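Local coordinates for uncharacterized conserved protein (Sinorhizobium meliloti, PDB 4EZB) that is of unknown function but probably acts as an oxidoreductase, with a Rossmann-type domain followed by a helical domain, at residues Asp89-Leu94 and Ala115-Leu120; Thr258-Ala263 and Arg278-Thr283; Arg248-Gly253 and Gln294-Asn299; Gln37-Gly42 and Glu156-Leu161; Val123-Lys128 and Ala191-Met196. One frame throughout, in Å; residues are numbered along the deposited sequence.

Contact 1: residues Asp89-Leu94 and Ala115-Leu120; sequences DVVLSL and AVFIDL
Val91 and Phe117 sit opposite each other on two parallel strands, 90-93 and 116-119, which form one beta-alpha-beta crossover of the Rossmann-type sheet, with helix 100-107 as the connection. Five backbone bonds zip the strands together, the shortest being Ile118 N to Val91 O at 2.7 Å, nearly straight at the hydrogen. Ile118 can be followed outward. Ile118 CB rests beside Val91 O (3.9 Å) and Leu92 CD2. CG1, turned anti to the carbonyl carbon (chi1 -50°), leads toward Val90, and the terminal Ile118 CD1 ends between Val90 CG1 (3.8 Å) and Leu92 CD2 (3.9 Å). Leu92 and Ile118 run side by side in one direction, and Val170 and Leu174 of helix 167-175 pack on Ile118. The other face carries Val91, Ser93, Phe117 and Asp119. There the Phe117 ring is met obliquely from two residues, CD1 by Val91 CG1 and CZ by Ser93 CB (3.6 Å), while Val103 and Ala107 of helix 100-107 pack on it. The carboxylate of Asp119 forms a salt bridge with Lys128 through OD2. Asp119 OD1 accepts from a water (2.8 Å) that in turn accepts from Ser93 OG and lies at the ring edge of Phe117.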
# COMPACT_ATOMS: atom_id res chain seq x y z
N ASP A 89 -0.18 23.11 -37.17
CA ASP A 89 -0.22 21.65 -37.35
C ASP A 89 -0.52 20.96 -36.02
O ASP A 89 -1.19 19.92 -35.98
CB ASP A 89 1.12 21.11 -37.87
CG ASP A 89 1.61 21.85 -39.09
OD1 ASP A 89 1.01 21.67 -40.19
OD2 ASP A 89 2.58 22.62 -38.94
N VAL A 90 -0.01 21.54 -34.93
CA VAL A 90 -0.18 21.00 -33.60
C VAL A 90 -0.60 22.10 -32.64
O VAL A 90 0.11 23.09 -32.48
CB VAL A 90 1.13 20.39 -33.09
CG1 VAL A 90 0.95 19.87 -31.68
CG2 VAL A 90 1.59 19.27 -34.04
N VAL A 91 -1.75 21.92 -32.01
CA VAL A 91 -2.21 22.82 -30.99
C VAL A 91 -2.04 22.20 -29.60
O VAL A 91 -2.55 21.09 -29.33
CB VAL A 91 -3.68 23.21 -31.25
CG1 VAL A 91 -4.16 24.22 -30.21
CG2 VAL A 91 -3.83 23.78 -32.66
N LEU A 92 -1.32 22.90 -28.72
CA LEU A 92 -1.09 22.46 -27.34
C LEU A 92 -2.03 23.21 -26.36
O LEU A 92 -1.98 24.45 -26.25
CB LEU A 92 0.36 22.67 -26.93
CG LEU A 92 1.49 21.95 -27.71
CD1 LEU A 92 2.81 22.04 -26.96
CD2 LEU A 92 1.20 20.48 -27.99
N SER A 93 -2.89 22.49 -25.66
CA SER A 93 -3.84 23.14 -24.73
C SER A 93 -3.31 23.07 -23.31
O SER A 93 -3.30 22.02 -22.72
CB SER A 93 -5.22 22.48 -24.80
OG SER A 93 -6.18 23.24 -24.06
N LEU A 94 -2.85 24.19 -22.78
CA LEU A 94 -2.39 24.26 -21.39
C LEU A 94 -3.15 25.41 -20.75
O LEU A 94 -2.79 26.58 -20.90
CB LEU A 94 -0.90 24.51 -21.31
CG LEU A 94 0.06 23.37 -21.65
CD1 LEU A 94 1.30 23.89 -22.39
CD2 LEU A 94 0.46 22.65 -20.36
N ALA A 115 -4.80 18.98 -38.70
CA ALA A 115 -4.24 19.44 -37.43
C ALA A 115 -4.53 18.48 -36.27
O ALA A 115 -5.56 17.82 -36.24
CB ALA A 115 -4.75 20.82 -37.11
N VAL A 116 -3.60 18.44 -35.31
CA VAL A 116 -3.78 17.67 -34.09
C VAL A 116 -3.87 18.62 -32.88
O VAL A 116 -3.00 19.46 -32.69
CB VAL A 116 -2.64 16.64 -33.91
CG1 VAL A 116 -2.87 15.80 -32.66
CG2 VAL A 116 -2.52 15.73 -35.13
N PHE A 117 -4.96 18.52 -32.12
CA PHE A 117 -5.13 19.21 -30.84
C PHE A 117 -4.65 18.24 -29.76
O PHE A 117 -5.20 17.12 -29.66
CB PHE A 117 -6.63 19.47 -30.66
CG PHE A 117 -6.98 20.33 -29.47
CD1 PHE A 117 -7.04 21.72 -29.59
CD2 PHE A 117 -7.32 19.74 -28.25
CE1 PHE A 117 -7.41 22.51 -28.50
CE2 PHE A 117 -7.69 20.51 -27.16
CZ PHE A 117 -7.74 21.91 -27.29
N ILE A 118 -3.61 18.61 -29.02
CA ILE A 118 -3.13 17.79 -27.93
C ILE A 118 -3.54 18.44 -26.62
O ILE A 118 -3.17 19.58 -26.32
CB ILE A 118 -1.59 17.57 -27.94
CG1 ILE A 118 -1.08 17.12 -29.31
CG2 ILE A 118 -1.18 16.56 -26.88
CD1 ILE A 118 0.43 16.93 -29.34
N ASP A 119 -4.33 17.73 -25.84
CA ASP A 119 -4.82 18.30 -24.61
C ASP A 119 -3.84 17.94 -23.52
O ASP A 119 -3.71 16.78 -23.19
CB ASP A 119 -6.19 17.74 -24.27
CG ASP A 119 -6.82 18.46 -23.09
OD1 ASP A 119 -7.79 19.23 -23.33
OD2 ASP A 119 -6.33 18.26 -21.93
N LEU A 120 -3.15 18.92 -22.96
CA LEU A 120 -2.16 18.62 -21.92
C LEU A 120 -2.60 18.99 -20.51
O LEU A 120 -1.76 19.04 -19.59
CB LEU A 120 -0.82 19.30 -22.22
CG LEU A 120 -0.25 19.00 -23.58
CD1 LEU A 120 0.87 19.99 -23.88
CD2 LEU A 120 0.21 17.55 -23.63
O HOH W 1 -8.62 21.85 -24.01

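Contact 2: residues Thr258-Ala263 and Arg278-Thr283; sequences TEMTEA and RAACET
Met260, a selenomethionine, and Cys281 bring two helices together so closely that their CB atoms lie 3.5 Å apart. This is the tight side. Met260 CG lies 3.5 Å from Cys281 N, so the side chain leans on the backbone of the facing helix as well as on its side chain. A bend at chi2 (48°) then turns the end of the chain to Ala280, and the methyl Met260 CE presses on Ala280 CB at 3.4 Å, shorter than ordinary carbon-carbon contact. Ala280 has more neighbours on this buried side: Ala207 of helix 190-218, and Met276 of the second subunit. The segments belong to helices 238-268 and 275-291, which follow one another through a short loop and pack antiparallel as an alpha-helical hairpin; the local axes approach to 8.6 Å at 163°. Toward the partly exposed side the packing thins out. Thr261 OG1, which bonds to Val257 O in its own helix, lies 3.5 Å from Cys281 SG. Beyond it, Arg278 starts out away from the partner helix, but its bend at chi2 (-81°) swings the guanidinium back. There Thr261 CG2 meets Arg278 NH1 at the edge of the group, near its plane, at 3.6 Å, the two side chains crossing at about a right angle. The guanidinium is held from elsewhere, with NE in a salt bridge to Glu268.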
# COMPACT_ATOMS: atom_id res chain seq x y z
N THR A 258 -4.24 16.08 -3.55
CA THR A 258 -4.97 16.42 -4.77
C THR A 258 -4.78 15.33 -5.82
O THR A 258 -5.75 14.76 -6.30
CB THR A 258 -4.55 17.78 -5.37
OG1 THR A 258 -4.20 18.68 -4.32
CG2 THR A 258 -5.68 18.37 -6.20
N GLU A 259 -3.52 15.02 -6.16
CA GLU A 259 -3.16 13.91 -7.06
C GLU A 259 -3.87 12.58 -6.72
O GLU A 259 -4.27 11.84 -7.62
CB GLU A 259 -1.64 13.68 -7.05
CG GLU A 259 -0.81 14.89 -7.46
CD GLU A 259 0.67 14.70 -7.19
OE1 GLU A 259 1.23 13.66 -7.61
OE2 GLU A 259 1.28 15.59 -6.56
N MSE A 260 -4.01 12.30 -5.41
CA MSE A 260 -4.73 11.11 -4.92
C MSE A 260 -6.23 11.20 -5.11
O MSE A 260 -6.85 10.22 -5.52
CB MSE A 260 -4.41 10.83 -3.44
CG MSE A 260 -4.45 9.34 -3.09
SE MSE A 260 -3.44 8.25 -4.40
CE MSE A 260 -3.38 6.49 -3.51
N THR A 261 -6.80 12.38 -4.82
CA THR A 261 -8.24 12.62 -4.99
C THR A 261 -8.67 12.44 -6.45
O THR A 261 -9.74 11.89 -6.73
CB THR A 261 -8.66 14.03 -4.51
OG1 THR A 261 -8.02 14.33 -3.27
CG2 THR A 261 -10.19 14.13 -4.35
N GLU A 262 -7.83 12.91 -7.37
CA GLU A 262 -8.07 12.75 -8.80
C GLU A 262 -8.00 11.28 -9.17
O GLU A 262 -8.85 10.80 -9.93
CB GLU A 262 -7.06 13.55 -9.61
CG GLU A 262 -7.30 15.05 -9.60
CD GLU A 262 -6.01 15.86 -9.65
OE1 GLU A 262 -4.96 15.30 -10.06
OE2 GLU A 262 -6.04 17.05 -9.26
N ALA A 263 -7.00 10.57 -8.63
CA ALA A 263 -6.82 9.14 -8.92
C ALA A 263 -8.01 8.27 -8.50
O ALA A 263 -8.41 7.37 -9.26
CB ALA A 263 -5.51 8.63 -8.33
N ARG A 278 -8.89 6.31 -1.90
CA ARG A 278 -9.56 7.27 -1.02
C ARG A 278 -8.89 7.27 0.38
O ARG A 278 -8.65 8.34 0.94
CB ARG A 278 -11.06 6.97 -0.92
CG ARG A 278 -11.86 7.26 -2.18
CD ARG A 278 -12.19 8.74 -2.29
NE ARG A 278 -12.97 9.04 -3.48
CZ ARG A 278 -12.99 10.23 -4.09
NH1 ARG A 278 -12.27 11.25 -3.61
NH2 ARG A 278 -13.73 10.40 -5.18
N ALA A 279 -8.58 6.09 0.90
CA ALA A 279 -7.99 5.98 2.24
C ALA A 279 -6.59 6.60 2.24
O ALA A 279 -6.22 7.27 3.19
CB ALA A 279 -7.94 4.54 2.73
N ALA A 280 -5.84 6.42 1.14
CA ALA A 280 -4.48 6.97 1.07
C ALA A 280 -4.43 8.52 1.07
O ALA A 280 -3.65 9.13 1.82
CB ALA A 280 -3.72 6.39 -0.11
N CYS A 281 -5.30 9.11 0.25
CA CYS A 281 -5.57 10.54 0.23
C CYS A 281 -5.92 11.08 1.61
O CYS A 281 -5.29 12.04 2.07
CB CYS A 281 -6.72 10.81 -0.77
SG CYS A 281 -7.75 12.27 -0.47
N GLU A 282 -6.91 10.49 2.27
CA GLU A 282 -7.21 10.83 3.66
C GLU A 282 -5.94 10.77 4.54
O GLU A 282 -5.66 11.69 5.32
CB GLU A 282 -8.28 9.90 4.23
CG GLU A 282 -8.20 9.80 5.75
CD GLU A 282 -9.45 9.26 6.42
OE1 GLU A 282 -9.42 9.10 7.67
OE2 GLU A 282 -10.46 9.01 5.72
N THR A 283 -5.18 9.68 4.40
CA THR A 283 -4.04 9.42 5.27
C THR A 283 -2.94 10.45 5.09
O THR A 283 -2.42 10.99 6.07
CB THR A 283 -3.46 8.01 5.05
OG1 THR A 283 -4.48 7.04 5.31
CG2 THR A 283 -2.24 7.75 5.98

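Contact 3: residues Arg248-Gly253 and Gln294-Asn299; sequences RTFEHG and QGLSVN
Phe250 reaches from its helix to the loop at Leu296-Val298 and meets three consecutive residues of it, while Glu251 adds a smaller touch. The aromatic part is a CH-pi contact: Leu296 CB lies 4.2 Å from the centroid of the Phe250 ring and 28° from its normal, so it is displaced from the middle. The apolar part is made with Val298, whose CG1 comes to 3.5 Å from Phe250 CD2, the two side chains crossing at about a right angle. Val298 CG1 also lies 3.6 Å from Glu251 CG, and so touches two neighbouring side chains of one helix. A third kind of contact is with the loop backbone. Phe250 CZ lies 3.2 Å from Leu296 O, and Phe250 CE2 lies 3.3 Å from Val298 N, both approached obliquely. The ring gets there because its CG is anti to the backbone N (chi1 176°), which carries it out from the helix. With a serine here the ring surface is gone: Leu296 CB would probably lose its aromatic partner and Val298 CG1 would keep only the Glu251 stem, with a gap between loop and helix. In the loop, Ser297 N donates to Asp300 OD2, and Ser297 OG accepts from Asn299 N at 3.3 Å. Leu296 is also packed by Met291 and Phe305, from the helices that precede and follow the loop. The arrangement is that of a helix-loop-helix connection, between helices 275-291 and 301-312, with an ST turn at Ser297.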
# COMPACT_ATOMS: atom_id res chain seq x y z
N ARG A 248 8.28 13.54 1.66
CA ARG A 248 7.34 13.95 0.64
C ARG A 248 5.98 14.34 1.24
O ARG A 248 5.38 15.34 0.84
CB ARG A 248 7.17 12.81 -0.38
CG ARG A 248 7.44 13.21 -1.82
CD ARG A 248 8.91 13.54 -2.11
NE ARG A 248 8.98 14.62 -3.11
CZ ARG A 248 8.82 14.46 -4.42
NH1 ARG A 248 8.60 13.25 -4.94
NH2 ARG A 248 8.89 15.52 -5.23
N THR A 249 5.48 13.54 2.19
CA THR A 249 4.24 13.89 2.93
C THR A 249 4.42 15.20 3.71
O THR A 249 3.51 16.04 3.74
CB THR A 249 3.81 12.80 3.93
OG1 THR A 249 3.91 11.51 3.32
CG2 THR A 249 2.37 13.03 4.42
N PHE A 250 5.58 15.38 4.33
CA PHE A 250 5.88 16.59 5.08
C PHE A 250 5.80 17.82 4.15
O PHE A 250 4.96 18.71 4.35
CB PHE A 250 7.26 16.50 5.76
CG PHE A 250 7.68 17.76 6.49
CD1 PHE A 250 6.86 18.33 7.47
CD2 PHE A 250 8.90 18.36 6.22
CE1 PHE A 250 7.25 19.48 8.14
CE2 PHE A 250 9.29 19.51 6.89
CZ PHE A 250 8.46 20.07 7.85
N GLU A 251 6.65 17.82 3.13
CA GLU A 251 6.80 18.95 2.23
C GLU A 251 5.57 19.17 1.33
O GLU A 251 4.95 20.22 1.40
CB GLU A 251 8.08 18.81 1.41
CG GLU A 251 8.77 20.13 1.13
CD GLU A 251 9.88 20.02 0.10
OE1 GLU A 251 10.15 18.91 -0.40
OE2 GLU A 251 10.49 21.07 -0.22
N HIS A 252 5.22 18.18 0.52
CA HIS A 252 4.20 18.38 -0.53
C HIS A 252 2.88 17.70 -0.23
O HIS A 252 2.12 17.40 -1.15
CB HIS A 252 4.71 17.88 -1.89
CG HIS A 252 6.10 18.33 -2.23
ND1 HIS A 252 7.17 17.46 -2.30
CD2 HIS A 252 6.60 19.56 -2.52
CE1 HIS A 252 8.26 18.12 -2.62
NE2 HIS A 252 7.95 19.40 -2.76
N GLY A 253 2.59 17.44 1.04
CA GLY A 253 1.41 16.64 1.40
C GLY A 253 0.11 17.16 0.80
O GLY A 253 -0.75 16.37 0.39
N GLN A 294 5.54 21.68 13.87
CA GLN A 294 6.05 20.76 14.89
C GLN A 294 7.59 20.78 14.94
O GLN A 294 8.20 19.96 15.61
CB GLN A 294 5.56 19.32 14.63
CG GLN A 294 4.04 19.15 14.56
CD GLN A 294 3.35 19.53 15.86
OE1 GLN A 294 3.69 19.03 16.93
NE2 GLN A 294 2.37 20.44 15.77
N GLY A 295 8.19 21.72 14.21
CA GLY A 295 9.64 21.92 14.22
C GLY A 295 10.41 20.86 13.45
O GLY A 295 11.61 20.68 13.67
N LEU A 296 9.70 20.16 12.57
CA LEU A 296 10.30 19.13 11.71
C LEU A 296 10.94 19.78 10.50
O LEU A 296 10.57 20.89 10.12
CB LEU A 296 9.21 18.19 11.20
CG LEU A 296 8.56 17.25 12.22
CD1 LEU A 296 7.33 16.60 11.59
CD2 LEU A 296 9.58 16.21 12.68
N SER A 297 11.87 19.06 9.88
CA SER A 297 12.57 19.48 8.67
C SER A 297 12.49 18.34 7.63
O SER A 297 12.48 17.16 8.02
CB SER A 297 14.02 19.81 9.02
OG SER A 297 14.88 19.74 7.90
N VAL A 298 12.43 18.67 6.33
CA VAL A 298 12.34 17.64 5.26
C VAL A 298 13.51 16.65 5.34
O VAL A 298 13.45 15.53 4.84
CB VAL A 298 12.26 18.24 3.83
CG1 VAL A 298 11.14 19.27 3.73
CG2 VAL A 298 13.58 18.87 3.41
N ASN A 299 14.57 17.10 6.01
CA ASN A 299 15.80 16.37 6.20
C ASN A 299 15.75 15.35 7.35
O ASN A 299 16.68 14.57 7.54
CB ASN A 299 16.91 17.40 6.48
CG ASN A 299 18.29 16.89 6.13
OD1 ASN A 299 18.43 15.88 5.43
ND2 ASN A 299 19.32 17.59 6.60

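Contact 4: residues Gln37-Gly42 and Glu156-Leu161; sequences QSIAGG and EKVPIL
Glu156 lays its carboxylate against Gly42, and its CB against the carbonyl of Ile39, making nearly all of this contact. The carboxylate lies against the glycine backbone: Glu156 OE1 is 3.5 Å from Gly42 CA, and Glu156 OE2 is 3.0 Å from Gly42 O. These last two atoms are both acceptors, so the proximity is probably costly in charge rather than attractive. A side chain on Gly42 would point into the carboxylate, which explains how the group comes so near. Closer to its backbone, Glu156 CB rests 3.6 Å from Ile39 O. The acid is put there by a doubly bent chain, chi1 84° and chi2 -82°, which folds it back toward the helix. Farther along, Ile39 CD1 makes a looser apolar contact with Val158 CG1 at 4.4 Å. In the next shell Lys157 NZ forms a long salt bridge with Glu156 OE2, at 3.9 Å, and may temper its charge; the ammonium also bonds to Gly178 O. Asn180 bonds to Lys157 O and, through its backbone, to Ile160, which ties the turn to strand 180-185. On the helix side Ile39 packs on Phe29 of strand 26-30. A GxGxxA-like pattern runs from the turn after that strand into helix 34-44, consistent with the first strand-turn-helix of a dinucleotide-binding Rossmann fold, here touched by the turn that leads into strand 159-163.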
# COMPACT_ATOMS: atom_id res chain seq x y z
N GLN A 37 5.18 28.71 -21.31
CA GLN A 37 6.33 29.60 -21.54
C GLN A 37 7.67 28.86 -21.54
O GLN A 37 8.45 28.98 -22.50
CB GLN A 37 6.34 30.76 -20.54
CG GLN A 37 5.49 31.94 -21.01
CD GLN A 37 5.23 32.95 -19.90
OE1 GLN A 37 5.96 33.03 -18.91
NE2 GLN A 37 4.17 33.74 -20.08
N SER A 38 7.93 28.09 -20.48
CA SER A 38 9.11 27.22 -20.42
C SER A 38 9.19 26.23 -21.60
O SER A 38 10.26 26.06 -22.17
CB SER A 38 9.17 26.46 -19.10
OG SER A 38 7.88 26.06 -18.71
N ILE A 39 8.07 25.60 -21.97
CA ILE A 39 8.08 24.73 -23.15
C ILE A 39 8.49 25.53 -24.39
O ILE A 39 9.42 25.14 -25.11
CB ILE A 39 6.74 23.98 -23.39
CG1 ILE A 39 6.59 22.85 -22.38
CG2 ILE A 39 6.70 23.41 -24.81
CD1 ILE A 39 5.18 22.29 -22.28
N ALA A 40 7.80 26.64 -24.64
CA ALA A 40 8.09 27.47 -25.82
C ALA A 40 9.48 28.07 -25.72
O ALA A 40 10.13 28.34 -26.73
CB ALA A 40 7.05 28.57 -25.97
N GLY A 41 9.93 28.27 -24.48
CA GLY A 41 11.30 28.70 -24.19
C GLY A 41 12.34 27.82 -24.86
O GLY A 41 13.09 28.28 -25.72
N GLY A 42 12.36 26.54 -24.47
CA GLY A 42 13.31 25.55 -25.00
C GLY A 42 13.21 25.27 -26.50
O GLY A 42 14.14 24.74 -27.09
N GLU A 156 11.01 21.97 -22.46
CA GLU A 156 10.42 21.21 -23.57
C GLU A 156 10.69 19.69 -23.56
O GLU A 156 10.19 18.95 -24.42
CB GLU A 156 10.87 21.81 -24.90
CG GLU A 156 12.23 21.33 -25.39
CD GLU A 156 13.40 22.05 -24.76
OE1 GLU A 156 13.36 22.39 -23.55
OE2 GLU A 156 14.40 22.27 -25.47
N LYS A 157 11.48 19.23 -22.59
CA LYS A 157 11.84 17.82 -22.48
C LYS A 157 11.15 17.18 -21.29
O LYS A 157 11.44 16.04 -20.91
CB LYS A 157 13.36 17.68 -22.38
CG LYS A 157 14.09 18.36 -23.52
CD LYS A 157 15.40 17.66 -23.82
CE LYS A 157 16.18 18.41 -24.89
NZ LYS A 157 15.44 18.59 -26.16
N VAL A 158 10.24 17.93 -20.69
CA VAL A 158 9.32 17.40 -19.70
C VAL A 158 8.67 16.13 -20.28
O VAL A 158 8.27 16.12 -21.48
CB VAL A 158 8.29 18.49 -19.30
CG1 VAL A 158 7.38 18.88 -20.47
CG2 VAL A 158 7.50 18.11 -18.06
N PRO A 159 8.64 15.05 -19.49
CA PRO A 159 7.99 13.81 -19.95
C PRO A 159 6.49 14.02 -20.16
O PRO A 159 5.77 14.43 -19.23
CB PRO A 159 8.27 12.80 -18.82
CG PRO A 159 8.60 13.64 -17.61
CD PRO A 159 9.26 14.89 -18.15
N ILE A 160 6.04 13.79 -21.39
CA ILE A 160 4.60 13.81 -21.72
C ILE A 160 4.18 12.43 -22.23
O ILE A 160 4.87 11.84 -23.06
CB ILE A 160 4.28 14.93 -22.74
CG1 ILE A 160 4.50 16.29 -22.07
CG2 ILE A 160 2.85 14.81 -23.25
CD1 ILE A 160 4.52 17.49 -23.00
N LEU A 161 3.09 11.89 -21.68
CA LEU A 161 2.46 10.72 -22.27
C LEU A 161 1.32 11.15 -23.20
O LEU A 161 0.58 12.08 -22.88
CB LEU A 161 1.93 9.80 -21.16
CG LEU A 161 2.99 9.24 -20.16
CD1 LEU A 161 2.38 8.20 -19.22
CD2 LEU A 161 4.22 8.65 -20.86

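Contact 5: residues Val123-Lys128 and Ala191-Met196; sequences VGPDTK and ASSLKM
The Pro125 ring turns one broad side to Ser192, whose OG stands over it, 3.3 Å from Pro125 N and 3.4 Å from Pro125 CD. Off toward the border of the same side, Ser193 OG meets Pro125 CG at 3.6 Å, and the methyl CE of Met196, a selenomethionine, comes to Pro125 CD at 3.9 Å. The proline nitrogen has no hydrogen to give, so the approach of Ser192 OG is packing alone. Chi1 of 65° sets this hydroxyl between its own backbone N and carbonyl carbon and turns it to the ring. Next to the ring the backbone takes part: Met196 CE, at the end of a chain bent twice, lies 3.6 Å from Gly124 CA, and Ser192 CB sits 3.7 Å from Val123 O. Gly124 is the N-cap of helix 125-136, and Pro125 opens its first turn, so the contact sets the start of that helix against the first turns of helix 190-218. Replacing Pro125 by an alanine removes CG and CD, and Ser193 OG and the Met196 methyl would probably lose the surface they rest on, while the first helical residue would be freer to turn about its N-CA bond. In helix 190-218, Glu144 accepts from Ala191 N and Ser192 N; in helix 125-136, Lys128 NZ bonds to Gly145 O and Asn121 O. Ser193 OG bonds to Gly189 O and Ser192 OG does so weakly. The polar groups are thus largely satisfied within their own surroundings, and what joins the two helices is close van der Waals packing of hydroxyls, methyl and proline ring.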
# COMPACT_ATOMS: atom_id res chain seq x y z
N VAL A 123 -6.41 16.92 -16.06
CA VAL A 123 -7.76 16.43 -15.83
C VAL A 123 -7.83 14.92 -16.04
O VAL A 123 -6.89 14.33 -16.58
CB VAL A 123 -8.80 17.21 -16.68
CG1 VAL A 123 -8.89 18.66 -16.23
CG2 VAL A 123 -8.48 17.14 -18.18
N GLY A 124 -8.90 14.28 -15.58
CA GLY A 124 -9.03 12.83 -15.71
C GLY A 124 -9.52 12.44 -17.09
O GLY A 124 -9.91 13.33 -17.84
N PRO A 125 -9.54 11.12 -17.41
CA PRO A 125 -9.92 10.61 -18.74
C PRO A 125 -11.34 10.97 -19.15
O PRO A 125 -11.65 11.05 -20.33
CB PRO A 125 -9.77 9.09 -18.61
CG PRO A 125 -9.78 8.82 -17.14
CD PRO A 125 -9.08 10.01 -16.55
N ASP A 126 -12.19 11.17 -18.15
CA ASP A 126 -13.58 11.60 -18.32
C ASP A 126 -13.69 12.95 -19.04
O ASP A 126 -14.33 13.05 -20.11
CB ASP A 126 -14.21 11.69 -16.92
CG ASP A 126 -13.15 11.95 -15.83
OD1 ASP A 126 -13.02 13.12 -15.40
OD2 ASP A 126 -12.42 11.00 -15.43
N THR A 127 -13.07 13.97 -18.45
CA THR A 127 -12.93 15.30 -19.05
C THR A 127 -12.17 15.27 -20.37
O THR A 127 -12.54 15.94 -21.33
CB THR A 127 -12.22 16.28 -18.10
OG1 THR A 127 -12.81 16.18 -16.80
CG2 THR A 127 -12.38 17.72 -18.58
N LYS A 128 -11.10 14.48 -20.43
CA LYS A 128 -10.37 14.31 -21.69
C LYS A 128 -11.31 13.83 -22.79
O LYS A 128 -11.20 14.27 -23.94
CB LYS A 128 -9.25 13.27 -21.57
CG LYS A 128 -8.09 13.63 -20.65
CD LYS A 128 -7.34 14.91 -21.04
CE LYS A 128 -5.98 14.89 -20.36
NZ LYS A 128 -5.17 16.06 -20.77
N ALA A 191 -3.51 7.98 -21.44
CA ALA A 191 -2.35 8.70 -20.92
C ALA A 191 -2.65 9.25 -19.53
O ALA A 191 -1.81 9.16 -18.63
CB ALA A 191 -1.92 9.82 -21.86
N SER A 192 -3.83 9.85 -19.35
CA SER A 192 -4.18 10.37 -18.04
C SER A 192 -4.52 9.22 -17.09
O SER A 192 -4.24 9.31 -15.89
CB SER A 192 -5.30 11.40 -18.11
OG SER A 192 -6.51 10.81 -18.55
N SER A 193 -5.09 8.14 -17.62
CA SER A 193 -5.34 6.95 -16.82
C SER A 193 -4.05 6.41 -16.25
O SER A 193 -3.95 6.17 -15.06
CB SER A 193 -6.04 5.89 -17.64
OG SER A 193 -7.40 6.26 -17.78
N LEU A 194 -3.05 6.27 -17.10
CA LEU A 194 -1.74 5.80 -16.70
C LEU A 194 -1.07 6.70 -15.62
O LEU A 194 -0.54 6.19 -14.63
CB LEU A 194 -0.86 5.69 -17.95
CG LEU A 194 0.53 5.09 -17.84
CD1 LEU A 194 0.46 3.85 -16.99
CD2 LEU A 194 1.01 4.72 -19.22
N LYS A 195 -1.12 8.01 -15.83
CA LYS A 195 -0.58 8.98 -14.88
C LYS A 195 -1.25 8.84 -13.51
O LYS A 195 -0.59 8.75 -12.47
CB LYS A 195 -0.76 10.41 -15.42
CG LYS A 195 -0.39 11.47 -14.40
CD LYS A 195 -0.39 12.87 -14.98
CE LYS A 195 -0.20 13.90 -13.88
NZ LYS A 195 -0.06 15.29 -14.41
N MSE A 196 -2.58 8.80 -13.52
CA MSE A 196 -3.39 8.69 -12.32
C MSE A 196 -3.21 7.38 -11.58
O MSE A 196 -3.07 7.38 -10.35
CB MSE A 196 -4.84 8.83 -12.71
CG MSE A 196 -5.47 9.90 -11.84
SE MSE A 196 -5.26 11.69 -12.65
CE MSE A 196 -6.03 11.34 -14.43

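How the contacts relate
From the N terminus, contact 4 opens first at 37-42 and closes at 156-161, bringing the first Rossmann helix to a later turn of the same domain. Contact 1 opens and closes wholly within that long loop and joins two neighbouring strands of the sheet; Leu120 packs on Ile160. Contact 5 starts inside it too but closes beyond, at 191-196, so it crosses contact 4 and ties the Rossmann domain to long helix 190-218. In the helical domain contact 3 spans 248-299, and contact 2 lies between its two ends, both using helix 238-268. Met196 of contact 5 packs on Ala263 of contact 2, linking the two halves.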